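Local coordinates for periplasmic oligopeptide-binding protein (Burkholderia pseudomallei, PDB 3ZS6), which binds peptides in the periplasm and probably delivers them to an ABC transporter for uptake, at residues A[291-305]-A[469-481]. Sequence-based numbering, arbitrary orientation.
Sequences LTSKITQAGEVPMYG and MVPLFQYSADRLV
The F473 ring packs against the last turns of helix 288-296 and the loop that leaves it. L291 meets it at the edge, in the ring plane, with CD2 3.8 Å from F473 CD2; the methyls of T292 and T296 come in obliquely. E300 runs alongside the ring, pointing the same way, and its CG lies 3.5 Å from F473 CD1. With chi1 at 54°, CG of F473 sits between the backbone N and the carbonyl carbon, and this places the ring among L291, T292, T296 and E300.

Beyond the ring, E300 bends at chi2 (88°), and its carboxylate is held at both oxygens. OE1 takes the T296 hydroxyl from above the carboxylate plane and A298 N on the syn side, tying the turn after the helix together. OE2 accepts from a water, whose oxygen is 2.8 Å from S476 N and accepts from it, so the carboxylate reaches the strand through one solvent molecule. S476 OG donates to A298 O at 2.8 Å and also accepts from D478 N, an ST turn that fixes the hydroxyl's place.

Further along, two backbone bonds join the chains. Q474 N donates to V301 O at 2.8 Å, and M303 N donates to L472 O at 3.0 Å, the latter from well above the carbonyl plane. M303 SD lies 3.5 Å from Q474 CA, while the P471 ring packs on the backbone of Y304 and G305.

Residues 301-302 are thus a weak, two-residue antiparallel addition beside strand 470-480, whose L472 and F473 form a classic beta bulge opposite Y262 of strand 260-266. Y475, on the same strand, packs on an apolar side chain of the bound peptide, so this strand also contributes to the peptide site. Y262 also stacks on F473, and F367 and L360 of helix 359-376 pack against L291 and T296 respectively.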
ATOM      1  N   LEU A 291      16.406   7.746  15.324  1.00 19.19           N
ATOM      2  CA  LEU A 291      16.180   7.031  14.077  1.00 17.18           C
ATOM      3  C   LEU A 291      15.934   8.007  12.933  1.00 16.08           C
ATOM      4  O   LEU A 291      16.577   7.929  11.890  1.00 19.98           O
ATOM      5  CB  LEU A 291      14.997   6.059  14.219  1.00 14.53           C
ATOM      6  CG  LEU A 291      14.587   5.292  12.953  1.00 18.67           C
ATOM      7  CD1 LEU A 291      15.789   4.612  12.299  1.00 24.53           C
ATOM      8  CD2 LEU A 291      13.489   4.271  13.261  1.00 11.29           C
ATOM      9  N   THR A 292      15.013   8.942  13.141  1.00 21.18           N
ATOM     10  CA  THR A 292      14.621   9.862  12.079  1.00 15.03           C
ATOM     11  C   THR A 292      15.612  11.009  11.851  1.00 20.11           C
ATOM     12  O   THR A 292      15.912  11.362  10.704  1.00 18.13           O
ATOM     13  CB  THR A 292      13.207  10.431  12.303  1.00 16.76           C
ATOM     14  OG1 THR A 292      13.124  11.000  13.614  1.00 22.01           O
ATOM     15  CG2 THR A 292      12.160   9.324  12.165  1.00 14.03           C
ATOM     16  N   SER A 293      16.141  11.579  12.926  1.00 16.97           N
ATOM     17  CA  SER A 293      17.018  12.736  12.804  0.63 19.08           C
ATOM     18  C   SER A 293      18.423  12.358  12.346  1.00 25.00           C
ATOM     19  O   SER A 293      19.086  13.136  11.661  1.00 31.96           O
ATOM     20  CB  SER A 293      17.086  13.512  14.121  0.63 21.48           C
ATOM     21  OG  SER A 293      17.753  12.766  15.127  0.63 19.65           O
ATOM     22  N   LYS A 294      18.872  11.163  12.719  1.00 23.94           N
ATOM     23  CA  LYS A 294      20.254  10.761  12.460  1.00 24.42           C
ATOM     24  C   LYS A 294      20.442   9.666  11.413  1.00 28.32           C
ATOM     25  O   LYS A 294      21.510   9.564  10.803  1.00 24.58           O
ATOM     26  CB  LYS A 294      20.926  10.320  13.761  1.00 27.59           C
ATOM     27  CG  LYS A 294      20.978  11.397  14.839  1.00 38.85           C
ATOM     28  CD  LYS A 294      21.757  10.910  16.049  1.00 50.43           C
ATOM     29  CE  LYS A 294      21.727  11.916  17.196  1.00 56.33           C
ATOM     30  NZ  LYS A 294      22.351  11.361  18.437  1.00 55.53           N
ATOM     31  N   ILE A 295      19.431   8.826  11.219  1.00 23.58           N
ATOM     32  CA  ILE A 295      19.570   7.719  10.278  1.00 27.35           C
ATOM     33  C   ILE A 295      18.828   7.955   8.956  1.00 24.31           C
ATOM     34  O   ILE A 295      19.437   7.932   7.886  1.00 30.71           O
ATOM     35  CB  ILE A 295      19.115   6.383  10.893  1.00 29.89           C
ATOM     36  CG1 ILE A 295      19.775   6.173  12.258  1.00 39.11           C
ATOM     37  CG2 ILE A 295      19.451   5.236   9.964  1.00 26.29           C
ATOM     38  CD1 ILE A 295      21.278   6.158  12.209  1.00 42.03           C
ATOM     39  N   THR A 296      17.518   8.172   9.032  1.00 16.39           N
ATOM     40  CA  THR A 296      16.718   8.369   7.820  1.00 17.75           C
ATOM     41  C   THR A 296      16.936   9.769   7.230  1.00 22.44           C
ATOM     42  O   THR A 296      17.275   9.909   6.050  1.00 22.72           O
ATOM     43  CB  THR A 296      15.219   8.098   8.072  1.00 13.71           C
ATOM     44  OG1 THR A 296      14.683   9.089   8.956  1.00 17.54           O
ATOM     45  CG2 THR A 296      15.031   6.704   8.703  1.00 16.73           C
ATOM     46  N   GLN A 297      16.737  10.793   8.056  1.00 19.88           N
ATOM     47  CA  GLN A 297      17.105  12.177   7.721  1.00 23.66           C
ATOM     48  C   GLN A 297      16.372  12.780   6.525  1.00 27.38           C
ATOM     49  O   GLN A 297      16.834  13.763   5.930  1.00 23.20           O
ATOM     50  CB  GLN A 297      18.618  12.294   7.503  1.00 23.56           C
ATOM     51  CG  GLN A 297      19.437  11.849   8.701  1.00 32.44           C
ATOM     52  CD  GLN A 297      20.880  12.309   8.617  1.00 34.72           C
ATOM     53  OE1 GLN A 297      21.585  12.017   7.656  1.00 32.40           O
ATOM     54  NE2 GLN A 297      21.318  13.047   9.623  1.00 32.78           N
ATOM     55  N   ALA A 298      15.231  12.211   6.171  1.00 21.55           N
ATOM     56  CA  ALA A 298      14.492  12.727   5.033  1.00 26.41           C
ATOM     57  C   ALA A 298      13.163  13.349   5.463  1.00 30.42           C
ATOM     58  O   ALA A 298      12.220  13.422   4.677  1.00 34.01           O
ATOM     59  CB  ALA A 298      14.285  11.632   3.988  1.00 26.09           C
ATOM     60  N   GLY A 299      13.106  13.804   6.713  1.00 26.84           N
ATOM     61  CA  GLY A 299      11.910  14.429   7.249  1.00 28.74           C
ATOM     62  C   GLY A 299      10.902  13.483   7.889  1.00 31.07           C
ATOM     63  O   GLY A 299       9.825  13.914   8.307  1.00 26.66           O
ATOM     64  N   GLU A 300      11.240  12.198   7.970  1.00 24.12           N
ATOM     65  CA  GLU A 300      10.334  11.213   8.564  1.00 21.17           C
ATOM     66  C   GLU A 300       9.927  11.617   9.984  1.00 24.82           C
ATOM     67  O   GLU A 300      10.744  12.120  10.747  1.00 22.53           O
ATOM     68  CB  GLU A 300      10.972   9.821   8.578  1.00 14.09           C
ATOM     69  CG  GLU A 300      11.133   9.198   7.199  1.00 15.93           C
ATOM     70  CD  GLU A 300      12.443   9.561   6.527  1.00 25.53           C
ATOM     71  OE1 GLU A 300      13.219  10.355   7.105  1.00 26.02           O
ATOM     72  OE2 GLU A 300      12.697   9.044   5.417  1.00 26.90           O
ATOM     73  N   VAL A 301       8.666  11.382  10.333  1.00 23.78           N
ATOM     74  CA  VAL A 301       8.139  11.773  11.642  1.00 26.17           C
ATOM     75  C   VAL A 301       7.899  10.557  12.547  1.00 19.98           C
ATOM     76  O   VAL A 301       7.213   9.618  12.154  1.00 17.78           O
ATOM     77  CB  VAL A 301       6.812  12.554  11.487  1.00 27.55           C
ATOM     78  CG1 VAL A 301       6.210  12.869  12.856  1.00 30.99           C
ATOM     79  CG2 VAL A 301       7.039  13.832  10.685  1.00 32.67           C
ATOM     80  N   PRO A 302       8.457  10.574  13.768  1.00 15.98           N
ATOM     81  CA  PRO A 302       8.231   9.436  14.669  1.00 16.01           C
ATOM     82  C   PRO A 302       6.754   9.064  14.772  1.00 15.14           C
ATOM     83  O   PRO A 302       5.895   9.945  14.823  1.00 17.86           O
ATOM     84  CB  PRO A 302       8.773   9.943  16.011  1.00 21.65           C
ATOM     85  CG  PRO A 302       9.872  10.900  15.611  1.00 23.22           C
ATOM     86  CD  PRO A 302       9.316  11.603  14.381  1.00 20.85           C
ATOM     87  N   MET A 303       6.460   7.765  14.754  1.00 19.40           N
ATOM     88  CA  MET A 303       5.085   7.289  14.901  1.00 22.03           C
ATOM     89  C   MET A 303       4.993   6.166  15.933  1.00 20.34           C
ATOM     90  O   MET A 303       5.927   5.374  16.084  1.00 18.32           O
ATOM     91  CB  MET A 303       4.506   6.822  13.560  1.00 22.41           C
ATOM     92  CG  MET A 303       4.099   7.960  12.630  1.00 27.57           C
ATOM     93  SD  MET A 303       3.284   7.413  11.108  1.00 26.27           S
ATOM     94  CE  MET A 303       1.737   6.738  11.736  1.00 21.27           C
ATOM     95  N   TYR A 304       3.853   6.097  16.617  1.00 15.41           N
ATOM     96  CA  TYR A 304       3.624   5.113  17.673  1.00 15.48           C
ATOM     97  C   TYR A 304       2.414   4.229  17.377  1.00 19.86           C
ATOM     98  O   TYR A 304       2.224   3.192  18.009  1.00 20.49           O
ATOM     99  CB  TYR A 304       3.451   5.828  19.021  1.00 14.75           C
ATOM    100  CG  TYR A 304       4.639   6.703  19.314  1.00 18.98           C
ATOM    101  CD1 TYR A 304       5.781   6.172  19.897  1.00 17.73           C
ATOM    102  CD2 TYR A 304       4.645   8.045  18.953  1.00 21.50           C
ATOM    103  CE1 TYR A 304       6.888   6.960  20.145  1.00 17.95           C
ATOM    104  CE2 TYR A 304       5.750   8.844  19.197  1.00 20.43           C
ATOM    105  CZ  TYR A 304       6.865   8.292  19.792  1.00 19.07           C
ATOM    106  OH  TYR A 304       7.969   9.067  20.024  1.00 26.38           O
ATOM    107  N   GLY A 305       1.597   4.659  16.420  1.00 17.83           N
ATOM    108  CA  GLY A 305       0.464   3.879  15.961  1.00 10.60           C
ATOM    109  C   GLY A 305       0.440   3.817  14.440  1.00 13.80           C
ATOM    110  O   GLY A 305       1.428   4.171  13.781  1.00 14.94           O
ATOM    111  N   MET A 469       1.869  -4.516  16.431  1.00 12.73           N
ATOM    112  CA  MET A 469       3.078  -4.328  15.631  1.00 14.15           C
ATOM    113  C   MET A 469       3.845  -3.135  16.198  1.00 16.20           C
ATOM    114  O   MET A 469       3.429  -2.554  17.198  1.00 18.54           O
ATOM    115  CB  MET A 469       2.746  -4.097  14.148  1.00 16.19           C
ATOM    116  CG  MET A 469       1.758  -2.955  13.888  1.00 12.65           C
ATOM    117  SD  MET A 469       0.026  -3.498  13.773  1.00 18.16           S
ATOM    118  CE  MET A 469      -0.000  -4.207  12.113  1.00 15.32           C
ATOM    119  N   VAL A 470       4.957  -2.761  15.568  1.00 15.37           N
ATOM    120  CA  VAL A 470       5.778  -1.670  16.085  1.00 16.27           C
ATOM    121  C   VAL A 470       5.959  -0.547  15.077  1.00 14.82           C
ATOM    122  O   VAL A 470       6.892  -0.578  14.262  1.00 12.66           O
ATOM    123  CB  VAL A 470       7.180  -2.163  16.508  1.00 15.05           C
ATOM    124  CG1 VAL A 470       7.989  -1.019  17.101  1.00 11.66           C
ATOM    125  CG2 VAL A 470       7.070  -3.339  17.489  1.00 12.80           C
ATOM    126  N   PRO A 471       5.070   0.454  15.129  1.00 13.43           N
ATOM    127  CA  PRO A 471       5.201   1.624  14.259  1.00 13.38           C
ATOM    128  C   PRO A 471       6.492   2.370  14.549  1.00 17.71           C
ATOM    129  O   PRO A 471       6.860   2.511  15.717  1.00 12.82           O
ATOM    130  CB  PRO A 471       3.996   2.485  14.655  1.00 13.74           C
ATOM    131  CG  PRO A 471       2.986   1.483  15.151  1.00 18.39           C
ATOM    132  CD  PRO A 471       3.814   0.476  15.903  1.00 12.50           C
ATOM    133  N   LEU A 472       7.157   2.852  13.499  1.00 10.73           N
ATOM    134  CA  LEU A 472       8.429   3.548  13.646  1.00 14.09           C
ATOM    135  C   LEU A 472       8.353   5.014  13.214  1.00 17.33           C
ATOM    136  O   LEU A 472       8.722   5.906  13.975  1.00 16.74           O
ATOM    137  CB  LEU A 472       9.536   2.831  12.856  1.00 10.35           C
ATOM    138  CG  LEU A 472       9.906   1.436  13.368  1.00 19.22           C
ATOM    139  CD1 LEU A 472      10.973   0.790  12.488  1.00 12.49           C
ATOM    140  CD2 LEU A 472      10.364   1.509  14.830  1.00 18.38           C
ATOM    141  N   PHE A 473       7.899   5.261  11.987  1.00 12.67           N
ATOM    142  CA  PHE A 473       7.770   6.629  11.510  1.00 14.11           C
ATOM    143  C   PHE A 473       6.863   6.736  10.297  1.00 16.32           C
ATOM    144  O   PHE A 473       6.496   5.731   9.676  1.00 16.18           O
ATOM    145  CB  PHE A 473       9.150   7.234  11.197  1.00 10.32           C
ATOM    146  CG  PHE A 473       9.968   6.412  10.252  1.00 14.99           C
ATOM    147  CD1 PHE A 473       9.743   6.483   8.885  1.00 10.98           C
ATOM    148  CD2 PHE A 473      10.963   5.560  10.727  1.00 14.71           C
ATOM    149  CE1 PHE A 473      10.493   5.720   8.000  1.00 17.38           C
ATOM    150  CE2 PHE A 473      11.720   4.795   9.846  1.00 15.38           C
ATOM    151  CZ  PHE A 473      11.479   4.870   8.478  1.00 12.64           C
ATOM    152  N   GLN A 474       6.494   7.970   9.972  1.00 13.71           N
ATOM    153  CA  GLN A 474       5.709   8.242   8.783  1.00 16.49           C
ATOM    154  C   GLN A 474       6.647   8.335   7.591  1.00 12.44           C
ATOM    155  O   GLN A 474       7.657   9.035   7.654  1.00 14.74           O
ATOM    156  CB  GLN A 474       4.940   9.558   8.947  1.00 18.65           C
ATOM    157  CG  GLN A 474       4.038   9.903   7.760  1.00 10.50           C
ATOM    158  CD  GLN A 474       3.195  11.134   8.032  1.00 21.18           C
ATOM    159  OE1 GLN A 474       3.254  11.708   9.121  1.00 17.49           O
ATOM    160  NE2 GLN A 474       2.402  11.543   7.045  1.00 21.34           N
ATOM    161  N   TYR A 475       6.322   7.624   6.513  1.00 10.52           N
ATOM    162  CA  TYR A 475       7.121   7.682   5.286  1.00 13.94           C
ATOM    163  C   TYR A 475       7.283   9.105   4.761  1.00 18.47           C
ATOM    164  O   TYR A 475       6.349   9.903   4.801  1.00 16.46           O
ATOM    165  CB  TYR A 475       6.487   6.851   4.166  1.00 13.11           C
ATOM    166  CG  TYR A 475       6.859   5.387   4.161  1.00 17.40           C
ATOM    167  CD1 TYR A 475       6.099   4.457   4.859  1.00 15.40           C
ATOM    168  CD2 TYR A 475       7.957   4.929   3.437  1.00 21.28           C
ATOM    169  CE1 TYR A 475       6.418   3.108   4.842  1.00 13.09           C
ATOM    170  CE2 TYR A 475       8.289   3.582   3.418  1.00 21.71           C
ATOM    171  CZ  TYR A 475       7.516   2.677   4.125  1.00 15.30           C
ATOM    172  OH  TYR A 475       7.835   1.339   4.113  1.00 19.30           O
ATOM    173  N   SER A 476       8.477   9.397   4.259  1.00 17.98           N
ATOM    174  CA  SER A 476       8.746  10.623   3.518  1.00 22.70           C
ATOM    175  C   SER A 476       8.555  10.355   2.022  1.00 23.79           C
ATOM    176  O   SER A 476       8.952   9.305   1.524  1.00 19.16           O
ATOM    177  CB  SER A 476      10.173  11.092   3.790  1.00 25.42           C
ATOM    178  OG  SER A 476      10.613  12.007   2.804  1.00 30.98           O
ATOM    179  N   ALA A 477       7.949  11.310   1.316  1.00 23.74           N
ATOM    180  CA  ALA A 477       7.655  11.176  -0.111  1.00 23.15           C
ATOM    181  C   ALA A 477       8.831  11.598  -0.999  1.00 19.63           C
ATOM    182  O   ALA A 477       8.746  11.542  -2.235  1.00 18.56           O
ATOM    183  CB  ALA A 477       6.419  12.012  -0.463  1.00 32.12           C
ATOM    184  N   ASP A 478       9.912  12.035  -0.362  1.00 16.56           N
ATOM    185  CA  ASP A 478      11.085  12.554  -1.055  1.00 18.49           C
ATOM    186  C   ASP A 478      11.591  11.621  -2.145  1.00 21.51           C
ATOM    187  O   ASP A 478      11.880  10.451  -1.893  1.00 19.36           O
ATOM    188  CB  ASP A 478      12.220  12.830  -0.062  1.00 17.11           C
ATOM    189  CG  ASP A 478      11.919  13.996   0.868  1.00 22.64           C
ATOM    190  OD1 ASP A 478      10.748  14.417   0.945  1.00 25.95           O
ATOM    191  OD2 ASP A 478      12.856  14.472   1.540  1.00 30.02           O
ATOM    192  N   ARG A 479      11.701  12.157  -3.356  1.00 13.73           N
ATOM    193  CA  ARG A 479      12.274  11.426  -4.477  1.00  7.65           C
ATOM    194  C   ARG A 479      12.810  12.418  -5.512  1.00 12.31           C
ATOM    195  O   ARG A 479      12.516  13.619  -5.440  1.00 13.34           O
ATOM    196  CB  ARG A 479      11.238  10.482  -5.108  1.00 10.32           C
ATOM    197  CG  ARG A 479      10.070  11.175  -5.822  1.00 11.87           C
ATOM    198  CD  ARG A 479       9.416  10.250  -6.869  1.00 10.60           C
ATOM    199  NE  ARG A 479       8.999   8.971  -6.291  1.00  9.22           N
ATOM    200  CZ  ARG A 479       7.799   8.745  -5.759  1.00 10.69           C
ATOM    201  NH1 ARG A 479       6.882   9.710  -5.725  1.00  9.41           N
ATOM    202  NH2 ARG A 479       7.517   7.552  -5.248  1.00 14.07           N
ATOM    203  N   LEU A 480      13.614  11.918  -6.450  1.00  9.65           N
ATOM    204  CA  LEU A 480      14.163  12.751  -7.519  0.77 11.66           C
ATOM    205  C   LEU A 480      13.368  12.543  -8.799  1.00 13.18           C
ATOM    206  O   LEU A 480      13.155  11.410  -9.229  1.00 13.57           O
ATOM    207  CB  LEU A 480      15.643  12.427  -7.760  0.77 12.44           C
ATOM    208  CG  LEU A 480      16.615  12.857  -6.651  0.77 15.24           C
ATOM    209  CD1 LEU A 480      17.939  12.095  -6.729  0.77 14.54           C
ATOM    210  CD2 LEU A 480      16.856  14.371  -6.694  0.77 11.65           C
ATOM    211  N   VAL A 481      12.923  13.646  -9.393  1.00 10.36           N
ATOM    212  CA  VAL A 481      12.218  13.621 -10.669  1.00  8.55           C
ATOM    213  C   VAL A 481      12.808  14.743 -11.524  1.00 13.03           C
ATOM    214  O   VAL A 481      12.884  15.892 -11.087  1.00 11.87           O
ATOM    215  CB  VAL A 481      10.702  13.821 -10.498  1.00 11.48           C
ATOM    216  CG1 VAL A 481      10.003  13.859 -11.855  1.00 11.30           C
ATOM    217  CG2 VAL A 481      10.099  12.711  -9.607  1.00 10.94           C
TER
HETATM  218  O   HOH W   1      10.688   7.624   4.380  1.00 20.90           O